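Local coordinates for protein cysteine protease-like VirA (Shigella flexneri, PDB 3EB8) that is a secreted virulence effector that promotes bacterial entry into epithelial cells and spread within and between them, although its assignment as a protease is disputed, at residues P84-L89 with K320-Y325; C119-I124 with S350-S355; H277-N282 with V302-L307; E114-C119 with V316-I321. All blocks are in the same frame, centred on the assembly; numbering follows the deposited sequence.

Interaction 1 (P84-L89 with K320-Y325)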
loop_
_atom_site.group_PDB
_atom_site.type_symbol
_atom_site.label_atom_id
_atom_site.label_comp_id
_atom_site.label_asym_id
_atom_site.label_seq_id
_atom_site.Cartn_x
_atom_site.Cartn_y
_atom_site.Cartn_z
ATOM N N PRO A 84 5.780 0.098 -7.669
ATOM C CA PRO A 84 4.767 -0.312 -6.693
ATOM C C PRO A 84 3.423 0.364 -6.991
ATOM O O PRO A 84 3.021 1.280 -6.279
ATOM C CB PRO A 84 5.322 0.237 -5.376
ATOM C CG PRO A 84 6.129 1.456 -5.812
ATOM C CD PRO A 84 6.823 0.936 -7.046
ATOM N N LYS A 85 2.742 -0.090 -8.038
ATOM C CA LYS A 85 1.426 0.441 -8.391
ATOM C C LYS A 85 0.461 -0.716 -8.545
ATOM O O LYS A 85 0.873 -1.872 -8.635
ATOM C CB LYS A 85 1.489 1.250 -9.687
ATOM C CG LYS A 85 2.450 2.411 -9.608
ATOM C CD LYS A 85 2.475 3.216 -10.881
ATOM C CE LYS A 85 3.416 4.391 -10.730
ATOM N NZ LYS A 85 3.702 5.058 -12.031
ATOM N N GLN A 86 -0.821 -0.407 -8.557
ATOM C CA GLN A 86 -1.843 -1.428 -8.710
ATOM C C GLN A 86 -2.182 -1.617 -10.189
ATOM O O GLN A 86 -2.759 -0.741 -10.824
ATOM C CB GLN A 86 -3.085 -1.064 -7.890
ATOM C CG GLN A 86 -2.803 -0.803 -6.412
ATOM C CD GLN A 86 -4.058 -0.403 -5.648
ATOM O OE1 GLN A 86 -4.679 0.623 -5.942
ATOM N NE2 GLN A 86 -4.452 -1.224 -4.680
ATOM N N PHE A 87 -1.796 -2.760 -10.734
ATOM C CA PHE A 87 -2.086 -3.074 -12.122
ATOM C C PHE A 87 -3.153 -4.155 -12.234
ATOM O O PHE A 87 -3.293 -5.012 -11.363
ATOM C CB PHE A 87 -0.828 -3.537 -12.862
ATOM C CG PHE A 87 0.227 -2.486 -12.975
ATOM C CD1 PHE A 87 1.222 -2.376 -12.018
ATOM C CD2 PHE A 87 0.228 -1.603 -14.044
ATOM C CE1 PHE A 87 2.198 -1.398 -12.127
ATOM C CE2 PHE A 87 1.206 -0.615 -14.157
ATOM C CZ PHE A 87 2.190 -0.515 -13.202
ATOM N N ASN A 88 -3.898 -4.114 -13.327
ATOM C CA ASN A 88 -4.801 -5.197 -13.615
ATOM C C ASN A 88 -4.045 -6.361 -14.247
ATOM O O ASN A 88 -3.973 -6.469 -15.466
ATOM C CB ASN A 88 -5.956 -4.736 -14.497
ATOM C CG ASN A 88 -7.207 -5.516 -14.228
ATOM O OD1 ASN A 88 -7.614 -6.355 -15.032
ATOM N ND2 ASN A 88 -7.809 -5.282 -13.065
ATOM N N LEU A 89 -3.464 -7.219 -13.408
ATOM C CA LEU A 89 -2.710 -8.367 -13.897
ATOM C C LEU A 89 -3.591 -9.614 -14.018
ATOM O O LEU A 89 -3.211 -10.587 -14.661
ATOM C CB LEU A 89 -1.502 -8.645 -13.006
ATOM C CG LEU A 89 -0.620 -7.434 -12.730
ATOM C CD1 LEU A 89 0.481 -7.796 -11.766
ATOM C CD2 LEU A 89 -0.054 -6.879 -14.019
ATOM N N LYS A 320 1.508 -9.028 0.229
ATOM C CA LYS A 320 1.191 -7.616 0.195
ATOM C C LYS A 320 -0.263 -7.393 -0.231
ATOM O O LYS A 320 -0.682 -7.785 -1.317
ATOM C CB LYS A 320 2.133 -6.877 -0.737
ATOM C CG LYS A 320 1.928 -5.379 -0.777
ATOM C CD LYS A 320 2.915 -4.799 -1.754
ATOM C CE LYS A 320 2.787 -3.317 -1.908
ATOM N NZ LYS A 320 3.997 -2.822 -2.656
ATOM N N ILE A 321 -1.037 -6.774 0.645
ATOM C CA ILE A 321 -2.393 -6.400 0.313
ATOM C C ILE A 321 -2.426 -4.902 0.392
ATOM O O ILE A 321 -2.233 -4.340 1.463
ATOM C CB ILE A 321 -3.396 -6.975 1.325
ATOM C CG1 ILE A 321 -3.279 -8.491 1.389
ATOM C CG2 ILE A 321 -4.805 -6.563 0.979
ATOM C CD1 ILE A 321 -4.234 -9.111 2.363
ATOM N N GLU A 322 -2.643 -4.248 -0.739
ATOM C CA GLU A 322 -2.681 -2.804 -0.772
ATOM C C GLU A 322 -4.082 -2.270 -1.075
ATOM O O GLU A 322 -4.771 -2.769 -1.973
ATOM C CB GLU A 322 -1.699 -2.288 -1.814
ATOM C CG GLU A 322 -1.865 -0.831 -2.187
ATOM C CD GLU A 322 -0.809 -0.394 -3.179
ATOM O OE1 GLU A 322 -0.076 -1.266 -3.683
ATOM O OE2 GLU A 322 -0.691 0.813 -3.458
ATOM N N THR A 323 -4.499 -1.259 -0.315
ATOM C CA THR A 323 -5.720 -0.540 -0.604
ATOM C C THR A 323 -5.408 0.924 -0.832
ATOM O O THR A 323 -4.712 1.548 -0.032
ATOM C CB THR A 323 -6.698 -0.611 0.546
ATOM O OG1 THR A 323 -6.750 -1.951 1.040
ATOM C CG2 THR A 323 -8.093 -0.145 0.093
ATOM N N SER A 324 -5.934 1.464 -1.929
ATOM C CA SER A 324 -5.796 2.871 -2.254
ATOM C C SER A 324 -7.175 3.526 -2.408
ATOM O O SER A 324 -8.129 2.892 -2.876
ATOM C CB SER A 324 -5.036 3.020 -3.558
ATOM O OG SER A 324 -5.825 2.497 -4.604
ATOM N N TYR A 325 -7.246 4.805 -2.049
ATOM C CA TYR A 325 -8.466 5.576 -2.100
ATOM C C TYR A 325 -8.201 7.074 -1.926
ATOM O O TYR A 325 -7.111 7.500 -1.507
ATOM C CB TYR A 325 -9.413 5.120 -1.003
ATOM C CG TYR A 325 -8.769 5.070 0.349
ATOM C CD1 TYR A 325 -8.837 6.136 1.216
ATOM C CD2 TYR A 325 -8.083 3.947 0.758
ATOM C CE1 TYR A 325 -8.243 6.071 2.460
ATOM C CE2 TYR A 325 -7.482 3.873 1.987
ATOM C CZ TYR A 325 -7.561 4.924 2.839
ATOM O OH TYR A 325 -6.963 4.818 4.076
#
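In the large mixed sheet of the EspG/VirA fold, the short strand 86-87 and the long strand 315-327 are not neighbours: strands 121-123 and 348-356 lie between them in the sheet order. The contact is therefore made by side chains, and Gln86 carries it. Its CG lies beside the backbone N, anti to the carbonyl carbon (chi1 -55°), and the chain then runs out straight, delivering the amide to Glu322 and Ser324. The Glu322 side chain, likewise extended but with CG anti to its own N, crosses the glutamine obliquely, so that carboxylate and amide stack with planes 25° apart. Glu322 CG is 3.6 Å from Gln86 NE2, and Glu322 CD is 3.8 Å from Gln86 CG. The two ends of the amide are held differently. Gln86 NE2 donates to Ser350 OG and Gln348 O of strand 348-356; the Glu322 carbonyl O also lies 3.1 Å from Gln86 NE2, but the angle is too poor for a bond. The Glu322 carboxylate has its own partner, Ser303 OG of strand 300-312, bonded to Glu322 OE2. Pro84 only grazes the end of the buried Lys320, with Pro84 CB 4.3 Å from Lys320 NZ, an ammonium bound to Ala116 O and Cys119 O. The amide oxygen is held two residues beyond Glu322 along the strand: Ser324 OG donates to Gln86 OE1 at 2.6 Å, approaching from above the amide plane, 28° out of it.

Interaction 2 (C119-I124 with S350-S355)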
loop_
_atom_site.group_PDB
_atom_site.type_symbol
_atom_site.label_atom_id
_atom_site.label_comp_id
_atom_site.label_asym_id
_atom_site.label_seq_id
_atom_site.Cartn_x
_atom_site.Cartn_y
_atom_site.Cartn_z
ATOM N N CYS A 119 7.112 -3.607 -4.604
ATOM C CA CYS A 119 6.610 -4.370 -5.748
ATOM C C CYS A 119 5.209 -3.936 -6.188
ATOM O O CYS A 119 4.416 -3.456 -5.375
ATOM C CB CYS A 119 6.665 -5.889 -5.495
ATOM S SG CYS A 119 5.349 -6.556 -4.473
ATOM N N CYS A 120 4.921 -4.080 -7.479
ATOM C CA CYS A 120 3.593 -3.780 -7.999
ATOM C C CYS A 120 2.645 -4.847 -7.490
ATOM O O CYS A 120 3.096 -5.851 -6.959
ATOM C CB CYS A 120 3.597 -3.777 -9.531
ATOM S SG CYS A 120 3.883 -5.407 -10.322
ATOM N N THR A 121 1.347 -4.638 -7.641
ATOM C CA THR A 121 0.366 -5.637 -7.209
ATOM C C THR A 121 -0.726 -5.773 -8.269
ATOM O O THR A 121 -0.794 -4.958 -9.190
ATOM C CB THR A 121 -0.266 -5.233 -5.877
ATOM O OG1 THR A 121 -0.707 -3.871 -5.973
ATOM C CG2 THR A 121 0.754 -5.355 -4.731
ATOM N N SER A 122 -1.570 -6.796 -8.141
ATOM C CA SER A 122 -2.641 -7.051 -9.112
ATOM C C SER A 122 -4.025 -6.742 -8.538
ATOM O O SER A 122 -4.394 -7.231 -7.468
ATOM C CB SER A 122 -2.592 -8.505 -9.595
ATOM O OG SER A 122 -3.641 -8.789 -10.507
ATOM N N ILE A 123 -4.791 -5.937 -9.260
ATOM C CA ILE A 123 -6.087 -5.491 -8.787
ATOM C C ILE A 123 -7.091 -6.647 -8.775
ATOM O O ILE A 123 -7.203 -7.386 -9.748
ATOM C CB ILE A 123 -6.614 -4.344 -9.672
ATOM C CG1 ILE A 123 -5.725 -3.115 -9.518
ATOM C CG2 ILE A 123 -8.074 -4.011 -9.359
ATOM C CD1 ILE A 123 -5.863 -2.124 -10.657
ATOM N N ILE A 124 -7.797 -6.798 -7.658
ATOM C CA ILE A 124 -8.914 -7.718 -7.537
ATOM C C ILE A 124 -10.166 -6.985 -7.996
ATOM O O ILE A 124 -10.566 -5.998 -7.382
ATOM C CB ILE A 124 -9.104 -8.157 -6.066
ATOM C CG1 ILE A 124 -7.786 -8.692 -5.490
ATOM C CG2 ILE A 124 -10.196 -9.180 -5.944
ATOM C CD1 ILE A 124 -7.098 -9.695 -6.393
ATOM N N SER A 350 -5.511 -4.584 -4.098
ATOM C CA SER A 350 -4.589 -5.340 -4.940
ATOM C C SER A 350 -3.735 -6.264 -4.082
ATOM O O SER A 350 -3.548 -5.999 -2.904
ATOM C CB SER A 350 -3.697 -4.393 -5.718
ATOM O OG SER A 350 -2.930 -3.611 -4.821
ATOM N N PHE A 351 -3.215 -7.335 -4.683
ATOM C CA PHE A 351 -2.445 -8.351 -3.972
ATOM C C PHE A 351 -1.111 -8.646 -4.639
ATOM O O PHE A 351 -0.981 -8.553 -5.848
ATOM C CB PHE A 351 -3.203 -9.675 -3.940
ATOM C CG PHE A 351 -4.222 -9.769 -2.864
ATOM C CD1 PHE A 351 -5.336 -8.942 -2.871
ATOM C CD2 PHE A 351 -4.094 -10.716 -1.857
ATOM C CE1 PHE A 351 -6.288 -9.037 -1.886
ATOM C CE2 PHE A 351 -5.055 -10.827 -0.866
ATOM C CZ PHE A 351 -6.155 -9.988 -0.878
ATOM N N ALA A 352 -0.138 -9.054 -3.843
ATOM C CA ALA A 352 1.033 -9.713 -4.374
ATOM C C ALA A 352 1.614 -10.656 -3.331
ATOM O O ALA A 352 1.485 -10.440 -2.126
ATOM C CB ALA A 352 2.102 -8.689 -4.844
ATOM N N ILE A 353 2.258 -11.709 -3.810
ATOM C CA ILE A 353 3.052 -12.563 -2.959
ATOM C C ILE A 353 4.534 -12.301 -3.217
ATOM O O ILE A 353 4.981 -12.215 -4.366
ATOM C CB ILE A 353 2.697 -14.049 -3.148
ATOM C CG1 ILE A 353 1.312 -14.331 -2.557
ATOM C CG2 ILE A 353 3.694 -14.940 -2.431
ATOM C CD1 ILE A 353 0.822 -15.740 -2.811
ATOM N N ILE A 354 5.276 -12.141 -2.128
ATOM C CA ILE A 354 6.713 -11.937 -2.173
ATOM C C ILE A 354 7.365 -13.127 -1.475
ATOM O O ILE A 354 7.075 -13.413 -0.312
ATOM C CB ILE A 354 7.120 -10.607 -1.507
ATOM C CG1 ILE A 354 6.554 -9.413 -2.296
ATOM C CG2 ILE A 354 8.622 -10.499 -1.400
ATOM C CD1 ILE A 354 5.098 -9.093 -1.999
ATOM N N SER A 355 8.209 -13.847 -2.210
ATOM C CA SER A 355 8.822 -15.067 -1.703
ATOM C C SER A 355 10.336 -14.932 -1.556
ATOM O O SER A 355 10.992 -14.304 -2.410
ATOM C CB SER A 355 8.516 -16.232 -2.649
ATOM O OG SER A 355 9.206 -17.402 -2.255
#
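Strands 121-123 and 348-356 are neighbours in the large mixed sheet and run antiparallel with their short axes 143° apart. One hydrogen-bonded pair carries the ladder, Ser122 with Phe351. Ser122 N gives an almost straight bond to Phe351 O, 2.9 Å with 171° at the hydrogen, and Phe351 N returns one to Ser122 O at 3.0 Å and 155°. At the next position Ile123 and Ser350 form a non-hydrogen-bonded pair, and Ser122 O also receives a CA-H contact from Ser350 CA at 3.2 Å. Buried hydroxyls add further bonds. Thr121 OG1 and Ser350 OG share a hydrogen bond of 2.5 Å; each sits between its own backbone N and carbonyl carbon. Ser350 OG is also bonded by Gln86 NE2 and, weakly, to Glu322 O, so this hydroxyl ties together three further strands of the sheet. Ser122 OG, anti to its N, has weak bonds with Leu89 N and Lys91 O. On its outer side the short strand is satisfied by strand 86-87, with backbone bonds from Thr121 and Ile123. Apolar groups fill in around the ladder: Thr121 CG2 meets Ala352 CB at 3.6 Å, the Ile124 side chain crosses Phe351 obliquely with Ile124 CG1 3.6 Å from Phe351 CD1, and Cys119 SG abuts Ile354 CD1 at 3.6 Å.

Interaction 3 (H277-N282 with V302-L307)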
loop_
_atom_site.group_PDB
_atom_site.type_symbol
_atom_site.label_atom_id
_atom_site.label_comp_id
_atom_site.label_asym_id
_atom_site.label_seq_id
_atom_site.Cartn_x
_atom_site.Cartn_y
_atom_site.Cartn_z
ATOM N N HIS A 277 2.132 -1.715 8.617
ATOM C CA HIS A 277 1.586 -0.958 7.477
ATOM C C HIS A 277 2.622 -0.114 6.736
ATOM O O HIS A 277 3.476 0.518 7.351
ATOM C CB HIS A 277 0.486 0.007 7.946
ATOM C CG HIS A 277 -0.768 -0.668 8.405
ATOM N ND1 HIS A 277 -1.904 -0.726 7.631
ATOM C CD2 HIS A 277 -1.069 -1.300 9.564
ATOM C CE1 HIS A 277 -2.850 -1.377 8.288
ATOM N NE2 HIS A 277 -2.369 -1.734 9.465
ATOM N N ILE A 278 2.531 -0.087 5.414
ATOM C CA ILE A 278 3.232 0.936 4.655
ATOM C C ILE A 278 2.197 1.885 4.057
ATOM O O ILE A 278 1.419 1.516 3.171
ATOM C CB ILE A 278 4.168 0.373 3.550
ATOM C CG1 ILE A 278 5.508 -0.099 4.140
ATOM C CG2 ILE A 278 4.535 1.478 2.561
ATOM C CD1 ILE A 278 5.420 -1.246 5.072
ATOM N N ILE A 279 2.206 3.114 4.551
ATOM C CA ILE A 279 1.190 4.095 4.227
ATOM C C ILE A 279 1.776 5.287 3.484
ATOM O O ILE A 279 2.619 6.000 4.004
ATOM C CB ILE A 279 0.482 4.561 5.515
ATOM C CG1 ILE A 279 -0.305 3.384 6.104
ATOM C CG2 ILE A 279 -0.431 5.761 5.231
ATOM C CD1 ILE A 279 -0.649 3.544 7.574
ATOM N N LYS A 280 1.340 5.482 2.252
ATOM C CA LYS A 280 1.755 6.646 1.480
ATOM C C LYS A 280 0.560 7.566 1.255
ATOM O O LYS A 280 -0.493 7.116 0.807
ATOM C CB LYS A 280 2.381 6.236 0.148
ATOM C CG LYS A 280 3.720 5.526 0.310
ATOM C CD LYS A 280 4.751 6.039 -0.695
ATOM C CE LYS A 280 6.177 5.728 -0.234
ATOM N NZ LYS A 280 7.244 6.421 -1.021
ATOM N N ILE A 281 0.723 8.843 1.599
ATOM C CA ILE A 281 -0.338 9.827 1.481
ATOM C C ILE A 281 0.175 10.981 0.658
ATOM O O ILE A 281 1.287 11.463 0.896
ATOM C CB ILE A 281 -0.805 10.362 2.876
ATOM C CG1 ILE A 281 -1.327 9.222 3.741
ATOM C CG2 ILE A 281 -1.895 11.406 2.712
ATOM C CD1 ILE A 281 -1.438 9.528 5.199
ATOM N N ASN A 282 -0.644 11.413 -0.306
ATOM C CA ASN A 282 -0.362 12.561 -1.145
ATOM C C ASN A 282 -1.574 13.486 -1.233
ATOM O O ASN A 282 -2.711 13.035 -1.152
ATOM C CB ASN A 282 0.055 12.108 -2.541
ATOM C CG ASN A 282 1.386 11.379 -2.531
ATOM O OD1 ASN A 282 2.434 11.995 -2.368
ATOM N ND2 ASN A 282 1.350 10.058 -2.690
ATOM N N VAL A 302 -4.609 8.122 -0.506
ATOM C CA VAL A 302 -3.970 7.204 0.426
ATOM C C VAL A 302 -3.657 5.872 -0.254
ATOM O O VAL A 302 -4.472 5.336 -1.019
ATOM C CB VAL A 302 -4.890 6.933 1.622
ATOM C CG1 VAL A 302 -4.263 5.937 2.576
ATOM C CG2 VAL A 302 -5.242 8.236 2.311
ATOM N N SER A 303 -2.464 5.356 0.014
ATOM C CA SER A 303 -2.141 3.980 -0.295
ATOM C C SER A 303 -1.756 3.300 1.009
ATOM O O SER A 303 -0.735 3.650 1.612
ATOM C CB SER A 303 -0.972 3.902 -1.262
ATOM O OG SER A 303 -0.418 2.590 -1.233
ATOM N N SER A 304 -2.573 2.344 1.448
ATOM C CA SER A 304 -2.334 1.637 2.704
ATOM C C SER A 304 -2.068 0.159 2.442
ATOM O O SER A 304 -2.974 -0.592 2.089
ATOM C CB SER A 304 -3.538 1.794 3.635
ATOM O OG SER A 304 -3.292 1.250 4.922
ATOM N N SER A 305 -0.827 -0.266 2.622
ATOM C CA SER A 305 -0.493 -1.662 2.396
ATOM C C SER A 305 -0.283 -2.396 3.693
ATOM O O SER A 305 0.461 -1.946 4.563
ATOM C CB SER A 305 0.749 -1.770 1.535
ATOM O OG SER A 305 0.490 -1.176 0.284
ATOM N N ILE A 306 -0.936 -3.537 3.827
ATOM C CA ILE A 306 -0.659 -4.392 4.959
ATOM C C ILE A 306 0.277 -5.519 4.476
ATOM O O ILE A 306 0.264 -5.875 3.304
ATOM C CB ILE A 306 -1.964 -4.899 5.605
ATOM C CG1 ILE A 306 -1.700 -5.392 7.030
ATOM C CG2 ILE A 306 -2.621 -5.989 4.758
ATOM C CD1 ILE A 306 -2.956 -5.608 7.858
ATOM N N LEU A 307 1.119 -6.045 5.361
ATOM C CA LEU A 307 2.144 -7.007 4.948
ATOM C C LEU A 307 2.117 -8.299 5.760
ATOM O O LEU A 307 3.120 -8.638 6.396
ATOM C CB LEU A 307 3.554 -6.399 5.053
ATOM C CG LEU A 307 3.926 -5.080 4.356
ATOM C CD1 LEU A 307 5.324 -4.608 4.775
ATOM C CD2 LEU A 307 3.854 -5.196 2.851
HETATM O O HOH W 1 1.153 1.665 0.566
#
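Strands 274-283 and 300-312 are successive antiparallel partners, joined by a connection of which residues 285-297 are not modelled. Segments 277-282 and 302-307 run with axes 170° apart and are zipped by two hydrogen-bonded pairs. Ile278 N binds Ser305 O at 2.9 Å, in the carbonyl plane, and Ser305 N binds Ile278 O at 2.9 Å. Lys280 N reaches Ser303 O at 2.8 Å, again in plane, while Ser303 N meets Lys280 O at 2.8 Å, nearly along the C=O axis. The pair lies in the middle of the large mixed sheet of the EspG/VirA fold: strand 157-160 runs parallel along the far side of 274-283, and strand 315-327 flanks 300-312. On the face bearing Ile278, Ser303 and Ser305, a water bridges the strands. It donates to Ile278 O at 2.6 Å and to Ser303 OG at 2.6 Å, and is also bonded to Ser305 OG at 2.9 Å. Ser303 OG has Glu322 OE2 as a further partner. Beside this cluster Lys280 points its ammonium away to a cation-pi contact with Tyr159. On the other face Ile306 CG1 lies over one face of the His277 imidazole and Ser304 OG sits at the ring's edge; that hydroxyl is bonded to Ala235 O. Farther along, the methyls Ile278 CD1 and Leu307 CD1 meet at 3.4 Å, the two side chains crossing obliquely.

Interaction 4 (E114-C119 with V316-I321)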
loop_
_atom_site.group_PDB
_atom_site.type_symbol
_atom_site.label_atom_id
_atom_site.label_comp_id
_atom_site.label_asym_id
_atom_site.label_seq_id
_atom_site.Cartn_x
_atom_site.Cartn_y
_atom_site.Cartn_z
ATOM N N GLU A 114 11.782 -5.511 1.951
ATOM C CA GLU A 114 12.139 -4.473 0.982
ATOM C C GLU A 114 11.457 -4.686 -0.378
ATOM O O GLU A 114 10.840 -3.770 -0.927
ATOM C CB GLU A 114 13.656 -4.414 0.813
ATOM C CG GLU A 114 14.118 -3.508 -0.290
ATOM C CD GLU A 114 14.004 -2.050 0.091
ATOM O OE1 GLU A 114 13.627 -1.769 1.254
ATOM O OE2 GLU A 114 14.288 -1.186 -0.771
ATOM N N THR A 115 11.565 -5.905 -0.897
ATOM C CA THR A 115 10.909 -6.278 -2.136
ATOM C C THR A 115 9.407 -6.061 -2.058
ATOM O O THR A 115 8.818 -5.521 -2.983
ATOM C CB THR A 115 11.165 -7.748 -2.473
ATOM O OG1 THR A 115 12.575 -7.966 -2.589
ATOM C CG2 THR A 115 10.442 -8.140 -3.780
ATOM N N ALA A 116 8.785 -6.484 -0.960
ATOM C CA ALA A 116 7.346 -6.295 -0.793
ATOM C C ALA A 116 6.978 -4.815 -0.784
ATOM O O ALA A 116 5.980 -4.409 -1.393
ATOM C CB ALA A 116 6.855 -6.958 0.471
ATOM N N ILE A 117 7.779 -4.009 -0.091
ATOM C CA ILE A 117 7.524 -2.583 -0.028
ATOM C C ILE A 117 7.466 -1.971 -1.437
ATOM O O ILE A 117 6.606 -1.145 -1.738
ATOM C CB ILE A 117 8.571 -1.855 0.854
ATOM C CG1 ILE A 117 8.326 -2.143 2.341
ATOM C CG2 ILE A 117 8.547 -0.361 0.615
ATOM C CD1 ILE A 117 9.369 -1.495 3.267
ATOM N N ASN A 118 8.351 -2.415 -2.314
ATOM C CA ASN A 118 8.475 -1.793 -3.628
ATOM C C ASN A 118 7.866 -2.534 -4.833
ATOM O O ASN A 118 8.078 -2.130 -5.977
ATOM C CB ASN A 118 9.940 -1.450 -3.892
ATOM C CG ASN A 118 10.478 -0.431 -2.899
ATOM O OD1 ASN A 118 11.456 -0.685 -2.198
ATOM N ND2 ASN A 118 9.816 0.721 -2.814
ATOM N N CYS A 119 7.112 -3.607 -4.604
ATOM C CA CYS A 119 6.610 -4.370 -5.748
ATOM C C CYS A 119 5.209 -3.936 -6.188
ATOM O O CYS A 119 4.416 -3.456 -5.375
ATOM C CB CYS A 119 6.665 -5.889 -5.495
ATOM S SG CYS A 119 5.349 -6.556 -4.473
ATOM N N VAL A 316 9.770 -17.930 4.693
ATOM C CA VAL A 316 8.831 -16.922 5.165
ATOM C C VAL A 316 8.751 -15.750 4.192
ATOM O O VAL A 316 9.682 -14.937 4.080
ATOM C CB VAL A 316 9.224 -16.402 6.565
ATOM C CG1 VAL A 316 8.120 -15.514 7.135
ATOM C CG2 VAL A 316 9.513 -17.567 7.497
ATOM N N GLY A 317 7.628 -15.671 3.484
ATOM C CA GLY A 317 7.385 -14.595 2.539
ATOM C C GLY A 317 6.333 -13.644 3.061
ATOM O O GLY A 317 5.979 -13.681 4.237
ATOM N N ILE A 318 5.824 -12.794 2.177
ATOM C CA ILE A 318 4.825 -11.798 2.539
ATOM C C ILE A 318 3.700 -11.759 1.509
ATOM O O ILE A 318 3.936 -11.914 0.315
ATOM C CB ILE A 318 5.444 -10.383 2.639
ATOM C CG1 ILE A 318 6.253 -10.224 3.926
ATOM C CG2 ILE A 318 4.360 -9.322 2.585
ATOM C CD1 ILE A 318 7.242 -9.058 3.888
ATOM N N ASN A 319 2.472 -11.574 1.976
ATOM C CA ASN A 319 1.357 -11.284 1.094
ATOM C C ASN A 319 1.042 -9.801 1.204
ATOM O O ASN A 319 0.422 -9.356 2.169
ATOM C CB ASN A 319 0.151 -12.139 1.474
ATOM C CG ASN A 319 -1.112 -11.778 0.685
ATOM O OD1 ASN A 319 -1.047 -11.229 -0.420
ATOM N ND2 ASN A 319 -2.270 -12.097 1.261
ATOM N N LYS A 320 1.508 -9.028 0.229
ATOM C CA LYS A 320 1.191 -7.616 0.195
ATOM C C LYS A 320 -0.263 -7.393 -0.231
ATOM O O LYS A 320 -0.682 -7.785 -1.317
ATOM C CB LYS A 320 2.133 -6.877 -0.737
ATOM C CG LYS A 320 1.928 -5.379 -0.777
ATOM C CD LYS A 320 2.915 -4.799 -1.754
ATOM C CE LYS A 320 2.787 -3.317 -1.908
ATOM N NZ LYS A 320 3.997 -2.822 -2.656
ATOM N N ILE A 321 -1.037 -6.774 0.645
ATOM C CA ILE A 321 -2.393 -6.400 0.313
ATOM C C ILE A 321 -2.426 -4.902 0.392
ATOM O O ILE A 321 -2.233 -4.340 1.463
ATOM C CB ILE A 321 -3.396 -6.975 1.325
ATOM C CG1 ILE A 321 -3.279 -8.491 1.389
ATOM C CG2 ILE A 321 -4.805 -6.563 0.979
ATOM C CD1 ILE A 321 -4.234 -9.111 2.363
#
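The Lys320 ammonium is bonded to three backbone carbonyls near the carboxyl end of helix 110-118, which packs as an alpha layer on strand 315-327 of the mixed sheet. Lys320 NZ donates to Ala116 O at 2.8 Å, nearly along the C=O axis, and to Cys119 O at 2.8 Å, in the carbonyl plane on a lone pair. A third, weak bond runs from Lys320 NZ to Ile117 O at 3.2 Å. Three carbonyls thus surround one buried amine; their partial negative charge, added to that of the helix end, would favour the charged form of the lysine. The side chain reaches them fully stretched, with CG anti to the backbone N (chi1 -177°) and the later torsions also anti. Its methylenes are used as well: Lys320 CD passes 3.1 Å from Ala116 O and 4.1 Å from Cys119 SG. Helix and strand run almost parallel, 16° apart, with axes 9.1 Å from each other; Ala116 is turned towards the strand. Neighbouring Ile354 of strand 348-356 also touches this alanine. Ala116 CB rests against both methyls of one isoleucine, 4.0 Å from Ile318 CG2 and from Ile318 CD1.

Overall arrangement
All four contacts reach one mixed sheet, interaction 4 by packing helix 110-118 on it. Interactions 1 and 4 share Lys320 and have centres about 12 Å apart. Interaction 2 is centred about 7 Å from interaction 1 and 8 Å from interaction 4. It joins interaction 1 through a probable bond from Ile123 N to Phe87 O (2.7 Å), and interaction 4 through Ile354 N to Ile318 O (2.8 Å). Interaction 3 lies on the other side of strand 315-327, probably bonded to it by Ser304 N to Thr323 O (2.7 Å) and Ile306 N to Ile321 O (2.8 Å). Interactions 2 and 3 do not touch, their nearest atoms being about 6 Å apart.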